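Local coordinates for protein vinylacetyl-CoA Delta-isomerase (Nitrosopumilus maritimus SCM1, PDB 6VJR) that probably dehydrates 4-hydroxybutyryl-CoA and isomerises vinylacetyl-CoA, using FAD, a [4Fe-4S] cluster and a separate iron(III) ion, at residues Glu283-Lys296 against Glu443-Gln457. Sequence-based numbering, arbitrary orientation.
Sequences ERFTCYHRRSYVCK and ESMHGAGSPQAQRIQ. With FE (Fe (III) ion), chain I; FAD (flavin-adenine dinucleotide), chain F; SF4 (iron/sulfur cluster), chain E.
Glu283 meets Gln457 at the outer end of this buried contact, in the helical acyl-CoA dehydrogenase-like C-terminal region, where helix 278-292 and helix 295-314 face the turn joining helix 437-446 to helix 451-461. Gln457 NE2 donates to Glu283 OE1 (2.9 Å) on the anti lone pair, with the carboxylate and amide planes 80° apart; Arg460 also pairs with this oxygen. One turn on, Thr286 CG2 leans on the Ala448 backbone while its CB covers a face of the Arg290 guanidinium; over the opposite face lies Gln454 NE2, which donates to Gly449 O, while His367 is Gln454's outside polar partner.

His289 has its ring edge against Ala448 CB (3.7 Å from CD2) and binds the iron through NE2 at 2.3 Å, while Asp105 holds ND1. Arg290, extended from CG to NE, grips Ala448 O side-on: NE at 2.8 Å and NH2 at 2.7 Å, both with the acceptor 2° from the guanidinium plane. This pair of hydrogen bonds pins the type II turn from His446 to Gly449, so an alanine in place of Arg290 would probably leave the buried Ala448 carbonyl without either donor and the turn freer to shift.

Tyr293 reaches the iron through OH at 2.0 Å, its ring 25° from the Glu443 carboxylate plane. At Gly447 a side chain would collide with that OH. Cys295 SG ligates one iron of the [4Fe-4S] cluster. Lys296, bent at chi2, runs past Ser444 OG toward a salt bridge from NZ to Glu443 OE1, an oxygen less surely placed. Glu443 packs CG near flavin C7 and, joining His289 and Tyr293 across the contact, coordinates the iron(III) through OE2.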
loop_
_atom_site.group_PDB
_atom_site.type_symbol
_atom_site.label_atom_id
_atom_site.label_comp_id
_atom_site.label_asym_id
_atom_site.label_seq_id
_atom_site.Cartn_x
_atom_site.Cartn_y
_atom_site.Cartn_z
ATOM N N GLU A 283 -2.942 -29.944 3.549
ATOM C CA GLU A 283 -2.341 -29.048 4.527
ATOM C C GLU A 283 -0.825 -29.139 4.500
ATOM O O GLU A 283 -0.136 -28.131 4.490
ATOM C CB GLU A 283 -2.858 -29.335 5.929
ATOM C CG GLU A 283 -2.320 -28.391 6.993
ATOM C CD GLU A 283 -3.066 -28.492 8.327
ATOM O OE1 GLU A 283 -3.273 -27.478 9.014
ATOM O OE2 GLU A 283 -3.515 -29.586 8.674
ATOM N N ARG A 284 -0.302 -30.364 4.549
ATOM C CA ARG A 284 1.132 -30.503 4.590
ATOM C C ARG A 284 1.834 -30.198 3.278
ATOM O O ARG A 284 2.897 -29.579 3.292
ATOM C CB ARG A 284 1.475 -31.872 5.157
ATOM C CG ARG A 284 0.977 -32.062 6.578
ATOM C CD ARG A 284 1.481 -33.324 7.186
ATOM N NE ARG A 284 0.885 -33.446 8.511
ATOM C CZ ARG A 284 0.960 -34.499 9.271
ATOM N NH1 ARG A 284 1.683 -35.515 8.882
ATOM N NH2 ARG A 284 0.332 -34.514 10.429
ATOM N N PHE A 285 1.240 -30.581 2.151
ATOM C CA PHE A 285 1.784 -30.226 0.855
ATOM C C PHE A 285 1.868 -28.711 0.718
ATOM O O PHE A 285 2.924 -28.147 0.355
ATOM C CB PHE A 285 0.975 -30.814 -0.288
ATOM C CG PHE A 285 1.384 -30.234 -1.618
ATOM C CD1 PHE A 285 2.600 -30.560 -2.181
ATOM C CD2 PHE A 285 0.649 -29.193 -2.165
ATOM C CE1 PHE A 285 2.979 -30.019 -3.384
ATOM C CE2 PHE A 285 1.043 -28.607 -3.358
ATOM C CZ PHE A 285 2.218 -28.996 -3.957
ATOM N N THR A 286 0.748 -28.056 1.010
ATOM C CA THR A 286 0.716 -26.607 0.921
ATOM C C THR A 286 1.642 -25.940 1.936
ATOM O O THR A 286 2.189 -24.871 1.650
ATOM C CB THR A 286 -0.695 -26.010 0.950
ATOM O OG1 THR A 286 -1.353 -26.320 2.181
ATOM C CG2 THR A 286 -1.500 -26.456 -0.257
ATOM N N CYS A 287 1.800 -26.517 3.116
ATOM C CA CYS A 287 2.737 -25.995 4.095
ATOM C C CYS A 287 4.133 -25.907 3.474
ATOM O O CYS A 287 4.782 -24.867 3.559
ATOM C CB CYS A 287 2.740 -26.914 5.308
ATOM S SG CYS A 287 3.827 -26.386 6.648
ATOM N N TYR A 288 4.635 -27.018 2.915
ATOM C CA TYR A 288 5.927 -26.965 2.262
ATOM C C TYR A 288 5.928 -25.978 1.106
ATOM O O TYR A 288 6.853 -25.155 0.937
ATOM C CB TYR A 288 6.340 -28.333 1.735
ATOM C CG TYR A 288 6.731 -29.382 2.775
ATOM C CD1 TYR A 288 7.862 -29.258 3.558
ATOM C CD2 TYR A 288 5.895 -30.459 3.028
ATOM C CE1 TYR A 288 8.189 -30.214 4.487
ATOM C CE2 TYR A 288 6.227 -31.438 3.939
ATOM C CZ TYR A 288 7.338 -31.277 4.737
ATOM O OH TYR A 288 7.674 -32.246 5.652
ATOM N N HIS A 289 4.946 -26.152 0.224
ATOM C CA HIS A 289 5.020 -25.471 -1.054
ATOM C C HIS A 289 4.877 -23.948 -0.911
ATOM O O HIS A 289 5.526 -23.212 -1.663
ATOM C CB HIS A 289 4.055 -26.051 -2.070
ATOM C CG HIS A 289 4.468 -25.728 -3.465
ATOM N ND1 HIS A 289 5.654 -26.130 -4.037
ATOM C CD2 HIS A 289 3.860 -24.951 -4.385
ATOM C CE1 HIS A 289 5.724 -25.586 -5.269
ATOM N NE2 HIS A 289 4.634 -24.866 -5.498
ATOM N N ARG A 290 4.108 -23.491 0.076
ATOM C CA ARG A 290 3.896 -22.062 0.302
ATOM C C ARG A 290 5.202 -21.359 0.681
ATOM O O ARG A 290 5.333 -20.169 0.476
ATOM C CB ARG A 290 2.766 -21.845 1.308
ATOM C CG ARG A 290 1.423 -22.023 0.616
ATOM C CD ARG A 290 0.226 -21.907 1.493
ATOM N NE ARG A 290 -0.986 -22.192 0.730
ATOM C CZ ARG A 290 -2.123 -22.596 1.265
ATOM N NH1 ARG A 290 -2.316 -22.507 2.560
ATOM N NH2 ARG A 290 -3.042 -23.129 0.506
ATOM N N ARG A 291 6.225 -22.085 1.162
ATOM C CA ARG A 291 7.518 -21.439 1.346
ATOM C C ARG A 291 8.612 -21.908 0.375
ATOM O O ARG A 291 9.738 -21.385 0.425
ATOM C CB ARG A 291 7.999 -21.398 2.782
ATOM C CG ARG A 291 8.085 -22.679 3.551
ATOM C CD ARG A 291 9.393 -23.482 3.371
ATOM N NE ARG A 291 9.340 -24.406 2.243
ATOM C CZ ARG A 291 10.191 -25.450 2.074
ATOM N NH1 ARG A 291 11.272 -25.624 2.857
ATOM N NH2 ARG A 291 9.973 -26.290 1.085
ATOM N N SER A 292 8.266 -22.775 -0.585
ATOM C CA SER A 292 9.095 -22.992 -1.757
ATOM C C SER A 292 9.155 -21.764 -2.648
ATOM O O SER A 292 10.063 -21.659 -3.493
ATOM C CB SER A 292 8.665 -24.263 -2.484
ATOM O OG SER A 292 9.076 -25.386 -1.692
ATOM N N TYR A 293 8.215 -20.829 -2.425
ATOM C CA TYR A 293 8.175 -19.557 -3.157
ATOM C C TYR A 293 9.373 -18.654 -2.880
ATOM O O TYR A 293 9.490 -17.609 -3.503
ATOM C CB TYR A 293 6.845 -18.792 -3.007
ATOM C CG TYR A 293 5.776 -19.565 -3.742
ATOM C CD1 TYR A 293 5.548 -19.340 -5.092
ATOM C CD2 TYR A 293 5.046 -20.546 -3.108
ATOM C CE1 TYR A 293 4.685 -20.117 -5.823
ATOM C CE2 TYR A 293 4.167 -21.339 -3.818
ATOM C CZ TYR A 293 4.030 -21.153 -5.178
ATOM O OH TYR A 293 3.262 -21.987 -5.886
ATOM N N VAL A 294 10.313 -19.076 -2.034
ATOM C CA VAL A 294 11.652 -18.504 -2.039
ATOM C C VAL A 294 12.269 -18.523 -3.448
ATOM O O VAL A 294 13.098 -17.677 -3.794
ATOM C CB VAL A 294 12.514 -19.239 -1.023
ATOM C CG1 VAL A 294 14.007 -18.997 -1.217
ATOM C CG2 VAL A 294 12.071 -18.866 0.369
ATOM N N CYS A 295 11.830 -19.461 -4.290
ATOM C CA CYS A 295 12.303 -19.507 -5.675
ATOM C C CYS A 295 12.079 -18.144 -6.365
ATOM O O CYS A 295 12.919 -17.665 -7.122
ATOM C CB CYS A 295 11.669 -20.649 -6.466
ATOM S SG CYS A 295 9.882 -20.452 -6.718
ATOM N N LYS A 296 10.978 -17.467 -6.037
ATOM C CA LYS A 296 10.617 -16.232 -6.696
ATOM C C LYS A 296 11.550 -15.084 -6.295
ATOM O O LYS A 296 11.628 -14.060 -6.974
ATOM C CB LYS A 296 9.200 -15.809 -6.299
ATOM C CG LYS A 296 8.120 -16.808 -6.680
ATOM C CD LYS A 296 8.001 -17.187 -8.139
ATOM C CE LYS A 296 6.981 -18.307 -8.271
ATOM N NZ LYS A 296 6.864 -18.780 -9.631
ATOM N N GLU A 443 1.594 -17.385 -11.183
ATOM C CA GLU A 443 1.824 -18.536 -10.337
ATOM C C GLU A 443 2.152 -18.085 -8.909
ATOM O O GLU A 443 1.768 -18.745 -7.956
ATOM C CB GLU A 443 2.924 -19.430 -10.885
ATOM C CG GLU A 443 2.767 -20.833 -10.319
ATOM C CD GLU A 443 3.599 -21.169 -9.137
ATOM O OE1 GLU A 443 4.602 -20.427 -8.937
ATOM O OE2 GLU A 443 3.295 -22.204 -8.499
ATOM N N SER A 444 2.792 -16.920 -8.741
ATOM C CA SER A 444 2.933 -16.338 -7.409
ATOM C C SER A 444 1.561 -16.143 -6.762
ATOM O O SER A 444 1.350 -16.348 -5.570
ATOM C CB SER A 444 3.752 -15.044 -7.441
ATOM O OG SER A 444 5.102 -15.341 -7.757
ATOM N N MET A 445 0.588 -15.685 -7.551
ATOM C CA MET A 445 -0.771 -15.497 -7.079
ATOM C C MET A 445 -1.460 -16.805 -6.678
ATOM O O MET A 445 -2.060 -16.853 -5.596
ATOM C CB MET A 445 -1.584 -14.804 -8.182
ATOM C CG MET A 445 -3.081 -14.561 -7.903
ATOM S SD MET A 445 -3.380 -13.563 -6.452
ATOM C CE MET A 445 -2.914 -11.938 -7.058
ATOM N N HIS A 446 -1.395 -17.839 -7.526
ATOM C CA HIS A 446 -2.265 -19.021 -7.362
ATOM C C HIS A 446 -1.561 -20.305 -6.911
ATOM O O HIS A 446 -2.203 -21.242 -6.464
ATOM C CB HIS A 446 -3.047 -19.320 -8.643
ATOM C CG HIS A 446 -4.115 -18.286 -8.877
ATOM N ND1 HIS A 446 -5.135 -18.114 -7.976
ATOM C CD2 HIS A 446 -4.249 -17.342 -9.794
ATOM C CE1 HIS A 446 -5.920 -17.126 -8.394
ATOM N NE2 HIS A 446 -5.406 -16.632 -9.522
ATOM N N GLY A 447 -0.277 -20.372 -7.092
ATOM C CA GLY A 447 0.445 -21.591 -6.746
ATOM C C GLY A 447 0.309 -21.974 -5.263
ATOM O O GLY A 447 0.399 -21.143 -4.374
ATOM N N ALA A 448 0.004 -23.250 -4.997
ATOM C CA ALA A 448 -0.361 -23.764 -3.668
ATOM C C ALA A 448 -1.563 -23.044 -3.046
ATOM O O ALA A 448 -1.736 -23.012 -1.818
ATOM C CB ALA A 448 0.792 -23.699 -2.709
ATOM N N GLY A 449 -2.415 -22.517 -3.901
ATOM C CA GLY A 449 -3.660 -21.925 -3.466
ATOM C C GLY A 449 -3.685 -20.412 -3.649
ATOM O O GLY A 449 -2.708 -19.688 -3.456
ATOM N N SER A 450 -4.880 -19.938 -3.968
ATOM C CA SER A 450 -5.140 -18.530 -4.149
ATOM C C SER A 450 -4.993 -17.789 -2.814
ATOM O O SER A 450 -5.035 -18.407 -1.737
ATOM C CB SER A 450 -6.499 -18.345 -4.718
ATOM O OG SER A 450 -6.718 -19.103 -5.897
ATOM N N PRO A 451 -4.944 -16.435 -2.796
ATOM C CA PRO A 451 -4.727 -15.689 -1.565
ATOM C C PRO A 451 -5.682 -16.074 -0.432
ATOM O O PRO A 451 -5.291 -16.183 0.736
ATOM C CB PRO A 451 -4.916 -14.225 -1.978
ATOM C CG PRO A 451 -4.415 -14.224 -3.418
ATOM C CD PRO A 451 -4.769 -15.577 -3.972
ATOM N N GLN A 452 -6.955 -16.291 -0.755
ATOM C CA GLN A 452 -7.939 -16.519 0.294
ATOM C C GLN A 452 -7.608 -17.788 1.072
ATOM O O GLN A 452 -7.895 -17.860 2.263
ATOM C CB GLN A 452 -9.360 -16.551 -0.255
ATOM C CG GLN A 452 -10.433 -16.580 0.827
ATOM C CD GLN A 452 -10.535 -15.315 1.662
ATOM O OE1 GLN A 452 -9.840 -14.287 1.519
ATOM N NE2 GLN A 452 -11.368 -15.452 2.661
ATOM N N ALA A 453 -6.974 -18.759 0.394
ATOM C CA ALA A 453 -6.634 -20.016 1.058
ATOM C C ALA A 453 -5.618 -19.786 2.176
ATOM O O ALA A 453 -5.739 -20.391 3.236
ATOM C CB ALA A 453 -6.063 -21.017 0.079
ATOM N N GLN A 454 -4.656 -18.879 1.951
ATOM C CA GLN A 454 -3.722 -18.514 3.004
ATOM C C GLN A 454 -4.401 -17.823 4.167
ATOM O O GLN A 454 -4.064 -18.056 5.327
ATOM C CB GLN A 454 -2.513 -17.648 2.651
ATOM C CG GLN A 454 -1.556 -18.311 1.704
ATOM C CD GLN A 454 -1.945 -17.908 0.313
ATOM O OE1 GLN A 454 -1.840 -16.740 -0.131
ATOM N NE2 GLN A 454 -2.328 -18.950 -0.375
ATOM N N ARG A 455 -5.347 -16.910 3.862
ATOM C CA ARG A 455 -6.044 -16.189 4.903
ATOM C C ARG A 455 -6.816 -17.131 5.813
ATOM O O ARG A 455 -6.783 -16.974 7.033
ATOM C CB ARG A 455 -6.880 -15.078 4.284
ATOM C CG ARG A 455 -6.033 -14.087 3.483
ATOM C CD ARG A 455 -6.858 -12.873 3.015
ATOM N NE ARG A 455 -7.013 -11.869 4.068
ATOM C CZ ARG A 455 -6.136 -10.925 4.417
ATOM N NH1 ARG A 455 -4.936 -10.905 3.863
ATOM N NH2 ARG A 455 -6.483 -10.038 5.331
ATOM N N ILE A 456 -7.470 -18.134 5.229
ATOM C CA ILE A 456 -8.197 -19.099 6.034
ATOM C C ILE A 456 -7.223 -19.898 6.917
ATOM O O ILE A 456 -7.506 -20.139 8.096
ATOM C CB ILE A 456 -9.050 -20.007 5.138
ATOM C CG1 ILE A 456 -10.152 -19.207 4.440
ATOM C CG2 ILE A 456 -9.612 -21.186 5.924
ATOM C CD1 ILE A 456 -10.817 -19.947 3.304
ATOM N N GLN A 457 -6.034 -20.231 6.402
ATOM C CA GLN A 457 -5.095 -21.005 7.200
ATOM C C GLN A 457 -4.441 -20.146 8.294
ATOM O O GLN A 457 -4.159 -20.644 9.383
ATOM C CB GLN A 457 -4.030 -21.622 6.301
ATOM C CG GLN A 457 -3.128 -22.621 6.981
ATOM C CD GLN A 457 -3.783 -23.921 7.412
ATOM O OE1 GLN A 457 -5.005 -24.182 7.239
ATOM N NE2 GLN A 457 -2.903 -24.735 8.009
HETATM FE FE FE I . 3.976 -23.395 -7.107
HETATM P PA FAD F . -10.127 -20.981 -8.486
HETATM O O1A FAD F . -10.276 -21.915 -7.356
HETATM O O2A FAD F . -11.123 -21.058 -9.572
HETATM O O5B FAD F . -9.931 -19.538 -7.843
HETATM C C5B FAD F . -10.481 -18.344 -8.452
HETATM C C4B FAD F . -10.953 -17.429 -7.360
HETATM O O4B FAD F . -12.142 -17.985 -6.747
HETATM C C3B FAD F . -9.968 -17.152 -6.207
HETATM O O3B FAD F . -10.091 -15.798 -5.764
HETATM C C2B FAD F . -10.438 -18.108 -5.118
HETATM O O2B FAD F . -10.091 -17.770 -3.784
HETATM C C1B FAD F . -11.952 -18.080 -5.340
HETATM N N9A FAD F . -12.630 -19.294 -4.904
HETATM C C8A FAD F . -12.568 -20.572 -5.419
HETATM N N7A FAD F . -13.332 -21.447 -4.815
HETATM C C5A FAD F . -13.927 -20.709 -3.809
HETATM C C6A FAD F . -14.854 -21.063 -2.805
HETATM N N6A FAD F . -15.380 -22.284 -2.705
HETATM N N1A FAD F . -15.204 -20.108 -1.913
HETATM C C2A FAD F . -14.692 -18.873 -2.062
HETATM N N3A FAD F . -13.847 -18.408 -2.980
HETATM C C4A FAD F . -13.487 -19.385 -3.835
HETATM N N1 FAD F . -1.396 -27.325 -9.149
HETATM C C2 FAD F . -0.894 -28.603 -9.087
HETATM O O2 FAD F . -1.505 -29.537 -8.544
HETATM N N3 FAD F . 0.371 -28.843 -9.590
HETATM C C4 FAD F . 1.191 -27.934 -10.195
HETATM O O4 FAD F . 2.248 -28.259 -10.707
HETATM C C4X FAD F . 0.600 -26.613 -10.340
HETATM N N5 FAD F . 1.317 -25.662 -10.948
HETATM C C5X FAD F . 0.667 -24.491 -11.276
HETATM C C6 FAD F . 1.282 -23.549 -12.113
HETATM C C7 FAD F . 0.638 -22.384 -12.501
HETATM C C7M FAD F . 1.298 -21.451 -13.488
HETATM C C8 FAD F . -0.607 -22.061 -11.925
HETATM C C8M FAD F . -1.275 -20.754 -12.239
HETATM C C9 FAD F . -1.198 -22.924 -11.033
HETATM C C9A FAD F . -0.583 -24.164 -10.724
HETATM N N10 FAD F . -1.212 -25.116 -9.923
HETATM C C10 FAD F . -0.697 -26.404 -9.774
HETATM C "C1'" FAD F . -2.628 -24.858 -9.596
HETATM C "C2'" FAD F . -2.938 -23.944 -8.435
HETATM O "O2'" FAD F . -2.778 -24.701 -7.234
HETATM C "C3'" FAD F . -4.375 -23.419 -8.554
HETATM O "O3'" FAD F . -4.372 -22.512 -9.642
HETATM C "C4'" FAD F . -4.960 -22.812 -7.269
HETATM O "O4'" FAD F . -5.210 -23.834 -6.295
HETATM C "C5'" FAD F . -6.250 -22.051 -7.516
HETATM O "O5'" FAD F . -7.207 -22.915 -8.107
HETATM P P FAD F . -7.913 -22.541 -9.443
HETATM O O1P FAD F . -6.956 -22.244 -10.511
HETATM O O2P FAD F . -8.932 -23.576 -9.681
HETATM O O3P FAD F . -8.680 -21.157 -9.191
HETATM FE FE1 SF4 E . 6.919 -23.514 -7.833
HETATM FE FE2 SF4 E . 8.957 -21.709 -8.205
HETATM FE FE3 SF4 E . 8.440 -23.457 -10.061
HETATM FE FE4 SF4 E . 9.703 -24.242 -7.828
HETATM S S1 SF4 E . 10.532 -22.918 -9.433
HETATM S S2 SF4 E . 7.896 -25.329 -8.866
HETATM S S3 SF4 E . 8.567 -22.931 -6.270
HETATM S S4 SF4 E . 6.971 -21.878 -9.331
#